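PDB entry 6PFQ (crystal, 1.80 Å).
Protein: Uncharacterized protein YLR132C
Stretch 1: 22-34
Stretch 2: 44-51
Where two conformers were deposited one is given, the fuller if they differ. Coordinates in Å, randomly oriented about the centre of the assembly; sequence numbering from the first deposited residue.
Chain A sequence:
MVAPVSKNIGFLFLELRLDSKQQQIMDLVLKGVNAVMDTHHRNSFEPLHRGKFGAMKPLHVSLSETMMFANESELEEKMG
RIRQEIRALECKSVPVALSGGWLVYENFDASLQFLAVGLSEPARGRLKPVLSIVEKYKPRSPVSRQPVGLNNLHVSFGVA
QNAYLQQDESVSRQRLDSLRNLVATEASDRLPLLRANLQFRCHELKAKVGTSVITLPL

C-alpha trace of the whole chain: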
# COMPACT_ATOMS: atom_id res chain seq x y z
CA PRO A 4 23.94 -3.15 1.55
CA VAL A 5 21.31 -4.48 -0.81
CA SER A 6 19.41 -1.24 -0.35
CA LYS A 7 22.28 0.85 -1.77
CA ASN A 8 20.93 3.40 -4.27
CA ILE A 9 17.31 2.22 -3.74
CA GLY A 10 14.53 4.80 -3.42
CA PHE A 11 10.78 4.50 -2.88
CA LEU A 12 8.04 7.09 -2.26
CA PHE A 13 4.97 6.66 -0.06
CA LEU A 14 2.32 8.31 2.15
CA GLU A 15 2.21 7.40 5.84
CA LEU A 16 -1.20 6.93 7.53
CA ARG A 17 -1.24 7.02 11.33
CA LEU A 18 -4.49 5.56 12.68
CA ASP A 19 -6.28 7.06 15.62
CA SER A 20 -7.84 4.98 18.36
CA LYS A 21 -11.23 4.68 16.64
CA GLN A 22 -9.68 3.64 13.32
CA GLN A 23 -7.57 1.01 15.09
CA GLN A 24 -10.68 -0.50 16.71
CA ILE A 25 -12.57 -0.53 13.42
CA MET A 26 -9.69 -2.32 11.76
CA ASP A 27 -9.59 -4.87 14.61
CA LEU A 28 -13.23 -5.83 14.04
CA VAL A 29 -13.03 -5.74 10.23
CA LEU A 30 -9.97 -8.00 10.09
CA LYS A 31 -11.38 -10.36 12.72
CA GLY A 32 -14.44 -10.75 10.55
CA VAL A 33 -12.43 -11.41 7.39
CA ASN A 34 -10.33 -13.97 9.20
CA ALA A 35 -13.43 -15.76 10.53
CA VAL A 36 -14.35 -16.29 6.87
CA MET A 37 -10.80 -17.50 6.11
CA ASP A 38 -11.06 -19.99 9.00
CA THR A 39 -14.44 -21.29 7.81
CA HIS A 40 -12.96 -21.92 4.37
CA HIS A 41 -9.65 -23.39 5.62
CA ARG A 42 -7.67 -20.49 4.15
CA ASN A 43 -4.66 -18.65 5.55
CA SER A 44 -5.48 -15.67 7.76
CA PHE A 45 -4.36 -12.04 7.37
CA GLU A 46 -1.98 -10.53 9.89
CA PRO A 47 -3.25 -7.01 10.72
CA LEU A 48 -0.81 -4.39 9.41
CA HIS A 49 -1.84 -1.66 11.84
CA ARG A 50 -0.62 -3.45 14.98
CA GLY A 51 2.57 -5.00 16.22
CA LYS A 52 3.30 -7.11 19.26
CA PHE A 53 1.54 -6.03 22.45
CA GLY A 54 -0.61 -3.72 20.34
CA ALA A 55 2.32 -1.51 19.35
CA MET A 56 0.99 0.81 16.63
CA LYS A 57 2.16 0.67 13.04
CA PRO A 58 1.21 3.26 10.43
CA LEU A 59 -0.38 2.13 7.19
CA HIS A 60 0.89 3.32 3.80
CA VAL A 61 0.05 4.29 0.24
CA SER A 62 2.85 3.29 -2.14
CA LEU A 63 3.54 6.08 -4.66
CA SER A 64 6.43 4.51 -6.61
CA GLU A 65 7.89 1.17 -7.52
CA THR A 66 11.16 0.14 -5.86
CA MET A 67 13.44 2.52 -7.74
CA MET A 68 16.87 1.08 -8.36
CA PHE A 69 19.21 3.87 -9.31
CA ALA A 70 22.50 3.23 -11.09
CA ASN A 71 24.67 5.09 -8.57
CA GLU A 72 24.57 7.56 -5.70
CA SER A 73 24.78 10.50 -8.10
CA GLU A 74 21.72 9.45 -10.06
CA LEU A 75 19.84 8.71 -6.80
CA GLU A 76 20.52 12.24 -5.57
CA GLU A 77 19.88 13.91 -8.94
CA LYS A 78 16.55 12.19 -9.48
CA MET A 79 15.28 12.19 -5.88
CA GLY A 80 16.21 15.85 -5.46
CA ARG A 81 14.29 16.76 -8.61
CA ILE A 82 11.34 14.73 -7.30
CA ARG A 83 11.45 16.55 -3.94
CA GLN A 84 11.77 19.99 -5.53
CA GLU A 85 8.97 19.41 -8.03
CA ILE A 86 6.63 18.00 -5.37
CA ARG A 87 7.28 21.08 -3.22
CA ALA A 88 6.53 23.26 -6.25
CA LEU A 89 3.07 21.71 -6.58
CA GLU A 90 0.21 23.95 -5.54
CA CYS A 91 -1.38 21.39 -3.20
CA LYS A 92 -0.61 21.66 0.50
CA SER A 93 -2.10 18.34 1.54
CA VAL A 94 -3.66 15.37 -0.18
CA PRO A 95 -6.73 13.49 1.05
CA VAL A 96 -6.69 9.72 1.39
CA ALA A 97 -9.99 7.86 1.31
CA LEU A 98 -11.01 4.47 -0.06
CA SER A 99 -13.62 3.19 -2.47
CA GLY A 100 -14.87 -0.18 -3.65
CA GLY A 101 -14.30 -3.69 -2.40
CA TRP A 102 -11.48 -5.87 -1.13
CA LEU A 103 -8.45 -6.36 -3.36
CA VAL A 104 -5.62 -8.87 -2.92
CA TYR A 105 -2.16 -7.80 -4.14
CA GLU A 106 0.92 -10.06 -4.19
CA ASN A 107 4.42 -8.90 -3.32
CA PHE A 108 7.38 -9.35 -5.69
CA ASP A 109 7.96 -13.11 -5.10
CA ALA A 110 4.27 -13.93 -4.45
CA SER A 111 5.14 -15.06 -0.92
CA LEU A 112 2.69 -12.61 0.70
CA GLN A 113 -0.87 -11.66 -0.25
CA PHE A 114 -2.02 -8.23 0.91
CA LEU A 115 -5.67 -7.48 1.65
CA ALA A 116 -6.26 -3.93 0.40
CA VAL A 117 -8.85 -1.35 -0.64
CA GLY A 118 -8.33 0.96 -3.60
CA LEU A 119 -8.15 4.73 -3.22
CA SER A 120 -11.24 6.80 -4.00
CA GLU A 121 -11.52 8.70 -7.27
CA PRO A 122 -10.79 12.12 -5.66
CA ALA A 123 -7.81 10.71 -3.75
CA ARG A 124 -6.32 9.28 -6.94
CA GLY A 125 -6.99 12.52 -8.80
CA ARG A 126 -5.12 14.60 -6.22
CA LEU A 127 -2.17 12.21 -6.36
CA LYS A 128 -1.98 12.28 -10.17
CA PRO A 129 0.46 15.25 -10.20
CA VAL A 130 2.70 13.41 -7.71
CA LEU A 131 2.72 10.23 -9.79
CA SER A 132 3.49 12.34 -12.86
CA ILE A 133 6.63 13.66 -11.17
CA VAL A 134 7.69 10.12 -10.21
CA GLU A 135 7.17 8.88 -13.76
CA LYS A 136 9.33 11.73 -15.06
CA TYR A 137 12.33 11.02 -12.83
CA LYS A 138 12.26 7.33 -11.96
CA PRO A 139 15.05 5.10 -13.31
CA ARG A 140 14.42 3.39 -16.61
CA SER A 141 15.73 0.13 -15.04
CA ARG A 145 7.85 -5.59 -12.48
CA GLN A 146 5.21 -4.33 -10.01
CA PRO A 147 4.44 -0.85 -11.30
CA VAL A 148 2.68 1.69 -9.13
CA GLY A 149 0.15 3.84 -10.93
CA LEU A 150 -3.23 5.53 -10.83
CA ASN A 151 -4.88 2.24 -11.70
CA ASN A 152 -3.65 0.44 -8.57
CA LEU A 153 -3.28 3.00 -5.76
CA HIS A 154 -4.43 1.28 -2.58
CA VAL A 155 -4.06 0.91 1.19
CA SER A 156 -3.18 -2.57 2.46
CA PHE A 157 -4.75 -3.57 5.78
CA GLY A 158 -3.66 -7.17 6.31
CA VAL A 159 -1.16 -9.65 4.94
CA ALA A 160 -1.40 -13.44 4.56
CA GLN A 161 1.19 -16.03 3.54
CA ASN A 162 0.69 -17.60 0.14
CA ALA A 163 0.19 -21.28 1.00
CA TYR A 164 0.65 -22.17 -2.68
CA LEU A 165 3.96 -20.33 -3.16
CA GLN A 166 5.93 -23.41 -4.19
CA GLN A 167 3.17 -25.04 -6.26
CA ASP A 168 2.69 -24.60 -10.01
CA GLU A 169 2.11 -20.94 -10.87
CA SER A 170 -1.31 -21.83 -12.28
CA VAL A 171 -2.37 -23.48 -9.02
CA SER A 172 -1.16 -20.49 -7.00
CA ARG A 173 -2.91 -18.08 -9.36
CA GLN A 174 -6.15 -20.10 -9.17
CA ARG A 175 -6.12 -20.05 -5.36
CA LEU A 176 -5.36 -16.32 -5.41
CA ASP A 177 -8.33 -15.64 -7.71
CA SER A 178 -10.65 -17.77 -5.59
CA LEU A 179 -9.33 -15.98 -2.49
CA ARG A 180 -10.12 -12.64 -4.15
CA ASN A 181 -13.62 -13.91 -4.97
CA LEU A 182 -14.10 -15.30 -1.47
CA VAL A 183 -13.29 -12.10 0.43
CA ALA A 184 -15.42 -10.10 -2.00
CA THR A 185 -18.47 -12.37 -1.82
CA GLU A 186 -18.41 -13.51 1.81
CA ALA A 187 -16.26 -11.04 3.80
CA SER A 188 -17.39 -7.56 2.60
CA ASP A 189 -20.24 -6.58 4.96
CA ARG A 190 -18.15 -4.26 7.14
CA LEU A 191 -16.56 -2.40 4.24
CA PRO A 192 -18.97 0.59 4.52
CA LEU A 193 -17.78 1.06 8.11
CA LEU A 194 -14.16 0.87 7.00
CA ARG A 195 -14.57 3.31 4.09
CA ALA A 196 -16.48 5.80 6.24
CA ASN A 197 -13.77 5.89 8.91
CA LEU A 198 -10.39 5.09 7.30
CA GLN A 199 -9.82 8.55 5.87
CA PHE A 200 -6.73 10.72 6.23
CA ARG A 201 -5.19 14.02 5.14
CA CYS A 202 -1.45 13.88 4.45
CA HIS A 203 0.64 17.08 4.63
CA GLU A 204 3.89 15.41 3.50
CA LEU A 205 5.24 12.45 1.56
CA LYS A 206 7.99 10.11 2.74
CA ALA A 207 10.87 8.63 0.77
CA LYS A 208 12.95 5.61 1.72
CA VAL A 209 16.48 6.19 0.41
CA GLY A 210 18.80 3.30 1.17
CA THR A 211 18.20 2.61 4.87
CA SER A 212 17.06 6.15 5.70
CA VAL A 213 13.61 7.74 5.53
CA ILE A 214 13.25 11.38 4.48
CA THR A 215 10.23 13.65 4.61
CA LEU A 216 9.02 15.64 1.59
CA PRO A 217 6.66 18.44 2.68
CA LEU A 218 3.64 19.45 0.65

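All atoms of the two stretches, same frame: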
# COMPACT_ATOMS: atom_id res chain seq x y z
N GLN A 22 -10.03 4.37 14.53
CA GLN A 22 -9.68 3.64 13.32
C GLN A 22 -9.01 2.30 13.66
O GLN A 22 -9.23 1.29 12.99
CB GLN A 22 -8.76 4.52 12.48
CG GLN A 22 -9.48 5.78 11.97
CD GLN A 22 -8.52 6.71 11.33
OE1 GLN A 22 -7.42 6.92 11.85
NE2 GLN A 22 -8.88 7.24 10.16
N GLN A 23 -8.18 2.28 14.70
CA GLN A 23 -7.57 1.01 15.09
C GLN A 23 -8.62 -0.01 15.48
O GLN A 23 -8.51 -1.19 15.11
CB GLN A 23 -6.59 1.24 16.25
CG GLN A 23 -5.40 2.12 15.88
CD GLN A 23 -4.65 2.61 17.14
OE1 GLN A 23 -4.82 2.07 18.23
NE2 GLN A 23 -3.84 3.66 16.97
N GLN A 24 -9.65 0.42 16.24
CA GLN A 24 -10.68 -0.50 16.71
C GLN A 24 -11.55 -0.99 15.58
O GLN A 24 -12.01 -2.15 15.59
CB GLN A 24 -11.57 0.19 17.76
CG GLN A 24 -10.82 0.76 18.92
CD GLN A 24 -11.74 1.50 19.88
OE1 GLN A 24 -12.96 1.36 19.82
NE2 GLN A 24 -11.16 2.31 20.75
N ILE A 25 -11.85 -0.10 14.62
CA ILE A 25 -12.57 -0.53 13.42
C ILE A 25 -11.75 -1.57 12.66
O ILE A 25 -12.26 -2.60 12.23
CB ILE A 25 -12.93 0.70 12.57
CG1 ILE A 25 -14.04 1.47 13.32
CG2 ILE A 25 -13.40 0.32 11.16
CD1 ILE A 25 -14.38 2.74 12.70
N MET A 26 -10.45 -1.34 12.53
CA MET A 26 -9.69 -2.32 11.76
C MET A 26 -9.59 -3.66 12.50
O MET A 26 -9.64 -4.72 11.87
CB MET A 26 -8.30 -1.78 11.41
CG MET A 26 -8.33 -0.65 10.33
SD MET A 26 -9.44 -1.05 8.90
CE MET A 26 -8.73 -2.67 8.43
N ASP A 27 -9.52 -3.63 13.84
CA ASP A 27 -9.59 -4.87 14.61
C ASP A 27 -10.85 -5.66 14.25
O ASP A 27 -10.78 -6.85 13.92
CB ASP A 27 -9.58 -4.56 16.12
CG ASP A 27 -8.26 -3.99 16.61
OD1 ASP A 27 -7.22 -4.10 15.91
OD2 ASP A 27 -8.23 -3.40 17.71
N LEU A 28 -12.03 -5.03 14.28
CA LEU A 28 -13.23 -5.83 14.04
C LEU A 28 -13.36 -6.22 12.57
O LEU A 28 -13.82 -7.33 12.27
CB LEU A 28 -14.51 -5.12 14.57
CG LEU A 28 -15.37 -4.12 13.79
CD1 LEU A 28 -16.31 -4.76 12.74
CD2 LEU A 28 -16.18 -3.21 14.75
N VAL A 29 -12.95 -5.36 11.64
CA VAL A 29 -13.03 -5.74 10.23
C VAL A 29 -12.14 -6.94 9.94
O VAL A 29 -12.58 -7.92 9.33
CB VAL A 29 -12.68 -4.53 9.33
CG1 VAL A 29 -12.54 -4.97 7.84
CG2 VAL A 29 -13.78 -3.46 9.49
N LEU A 30 -10.89 -6.90 10.40
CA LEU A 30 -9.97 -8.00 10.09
C LEU A 30 -10.36 -9.27 10.83
O LEU A 30 -10.21 -10.38 10.29
CB LEU A 30 -8.53 -7.59 10.42
CG LEU A 30 -8.06 -6.47 9.48
CD1 LEU A 30 -6.74 -5.85 9.94
CD2 LEU A 30 -7.97 -6.97 8.04
N LYS A 31 -10.91 -9.15 12.04
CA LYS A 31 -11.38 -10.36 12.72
C LYS A 31 -12.47 -11.02 11.91
O LYS A 31 -12.49 -12.24 11.74
CB LYS A 31 -11.84 -10.05 14.15
CG LYS A 31 -12.22 -11.30 14.89
CD LYS A 31 -12.33 -11.09 16.40
CE LYS A 31 -13.24 -9.97 16.75
NZ LYS A 31 -13.44 -9.94 18.27
N GLY A 32 -13.34 -10.21 11.31
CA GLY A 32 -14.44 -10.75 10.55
C GLY A 32 -13.98 -11.41 9.27
O GLY A 32 -14.48 -12.46 8.90
N VAL A 33 -13.02 -10.78 8.57
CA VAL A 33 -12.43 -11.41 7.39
C VAL A 33 -11.78 -12.73 7.76
O VAL A 33 -11.95 -13.75 7.07
CB VAL A 33 -11.41 -10.46 6.72
CG1 VAL A 33 -10.72 -11.21 5.54
CG2 VAL A 33 -12.15 -9.25 6.18
N ASN A 34 -11.03 -12.75 8.85
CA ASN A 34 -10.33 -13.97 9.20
C ASN A 34 -11.27 -15.07 9.68
O ASN A 34 -11.00 -16.26 9.45
CB ASN A 34 -9.25 -13.66 10.24
CG ASN A 34 -8.06 -12.95 9.63
OD1 ASN A 34 -7.78 -13.11 8.45
ND2 ASN A 34 -7.37 -12.16 10.43
N SER A 44 -5.01 -16.93 7.20
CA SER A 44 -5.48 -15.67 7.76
C SER A 44 -4.51 -14.50 7.50
O SER A 44 -3.31 -14.67 7.30
CB SER A 44 -5.71 -15.81 9.27
OG SER A 44 -6.95 -16.48 9.48
N PHE A 45 -5.07 -13.29 7.56
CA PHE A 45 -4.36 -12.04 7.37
C PHE A 45 -3.85 -11.51 8.69
O PHE A 45 -4.62 -11.38 9.66
CB PHE A 45 -5.30 -11.02 6.71
CG PHE A 45 -5.71 -11.41 5.32
CD1 PHE A 45 -4.86 -11.17 4.24
CD2 PHE A 45 -6.94 -12.05 5.11
CE1 PHE A 45 -5.25 -11.55 2.95
CE2 PHE A 45 -7.34 -12.44 3.82
CZ PHE A 45 -6.48 -12.19 2.74
N GLU A 46 -2.55 -11.26 8.76
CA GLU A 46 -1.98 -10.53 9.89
C GLU A 46 -2.35 -9.05 9.76
O GLU A 46 -2.10 -8.45 8.71
CB GLU A 46 -0.44 -10.69 9.91
CG GLU A 46 0.24 -9.92 11.04
CD GLU A 46 0.03 -10.54 12.39
OE1 GLU A 46 -0.54 -11.64 12.48
OE2 GLU A 46 0.46 -9.92 13.37
N PRO A 47 -2.94 -8.45 10.79
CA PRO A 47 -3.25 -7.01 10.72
C PRO A 47 -1.98 -6.19 10.59
O PRO A 47 -1.01 -6.40 11.30
CB PRO A 47 -3.95 -6.74 12.07
CG PRO A 47 -4.60 -8.08 12.37
CD PRO A 47 -3.53 -9.08 11.99
N LEU A 48 -1.99 -5.24 9.64
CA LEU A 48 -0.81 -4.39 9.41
C LEU A 48 -0.78 -3.15 10.29
O LEU A 48 0.24 -2.43 10.30
CB LEU A 48 -0.76 -3.95 7.93
CG LEU A 48 -0.43 -5.08 6.96
CD1 LEU A 48 -0.68 -4.61 5.50
CD2 LEU A 48 1.04 -5.45 7.17
N HIS A 49 -1.84 -2.86 11.02
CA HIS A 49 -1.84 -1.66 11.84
C HIS A 49 -1.36 -1.90 13.27
O HIS A 49 -1.28 -0.94 14.05
CB HIS A 49 -3.25 -1.04 11.88
CG HIS A 49 -4.29 -1.88 12.57
ND1 HIS A 49 -4.77 -3.07 12.07
CD2 HIS A 49 -4.99 -1.65 13.72
CE1 HIS A 49 -5.69 -3.56 12.88
NE2 HIS A 49 -5.85 -2.71 13.89
N ARG A 50 -1.00 -3.13 13.61
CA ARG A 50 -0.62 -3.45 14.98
C ARG A 50 0.61 -4.32 14.98
O ARG A 50 0.81 -5.14 14.08
CB ARG A 50 -1.73 -4.18 15.73
CG ARG A 50 -2.88 -3.30 16.15
CD ARG A 50 -3.86 -4.05 17.04
NE ARG A 50 -5.00 -3.21 17.40
CZ ARG A 50 -5.01 -2.30 18.37
NH1 ARG A 50 -3.92 -2.09 19.10
NH2 ARG A 50 -6.12 -1.60 18.61
N GLY A 51 1.46 -4.13 16.00
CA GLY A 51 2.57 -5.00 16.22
C GLY A 51 2.32 -5.84 17.47
O GLY A 51 1.20 -5.96 17.95

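The strongest polar interactions gather on Asp27, whose carboxylate meets both Arg50 and His49. Arg50 NE lies 2.8 Å from Asp27 OD1 with an N-H...O angle of 162°, and Arg50 NH2 lies 2.9 Å from Asp27 OD2 at 136°. Each carboxylate oxygen thus pairs with a different guanidinium nitrogen, the fork-on-fork arrangement of a bidentate salt bridge, and OD1 sits at the edge of the guanidinium, near its plane, where N-H bonds point. The same oxygen also accepts from the imidazole: His49 NE2 is 2.8 Å from Asp27 OD1, with an angle of 144°. A second acceptor, Gln23 O, stands 3.3 Å from His49 NE2, but the 124° angle marks this bond as weak; that carbonyl already receives the helical bond from Asp27 N, at 2.9 Å.

At the other end of the contact, Asn34 uses both halves of its amide on the backbone of a single residue. Its OD1 accepts from Phe45 N at 2.9 Å and a nearly linear 170°, while its ND2 donates to Phe45 O at 3.0 Å and 156°. The side chain thereby satisfies the two backbone polar groups of Phe45, and the CA atoms of Asn34 and Ser44 come within 5.3 Å of each other.

Packing fills the space between these polar sites. Met26 CB lies 3.7 Å from the centroid of the His49 ring (CG, ND1, CD2, CE1, NE2), 19° off the ring normal, a CH-pi contact over one face. Leu30 CD1 approaches the same ring near its plane, 3.9 Å from His49 CE1, and touches Pro47 CB at 3.6 Å. One turn on, Val33 CG1 packs 3.9 Å from Phe45 CD2. Glu46, its CA-to-CB bond directed away, takes no part. In all, 541 Å² is buried, both sides summed.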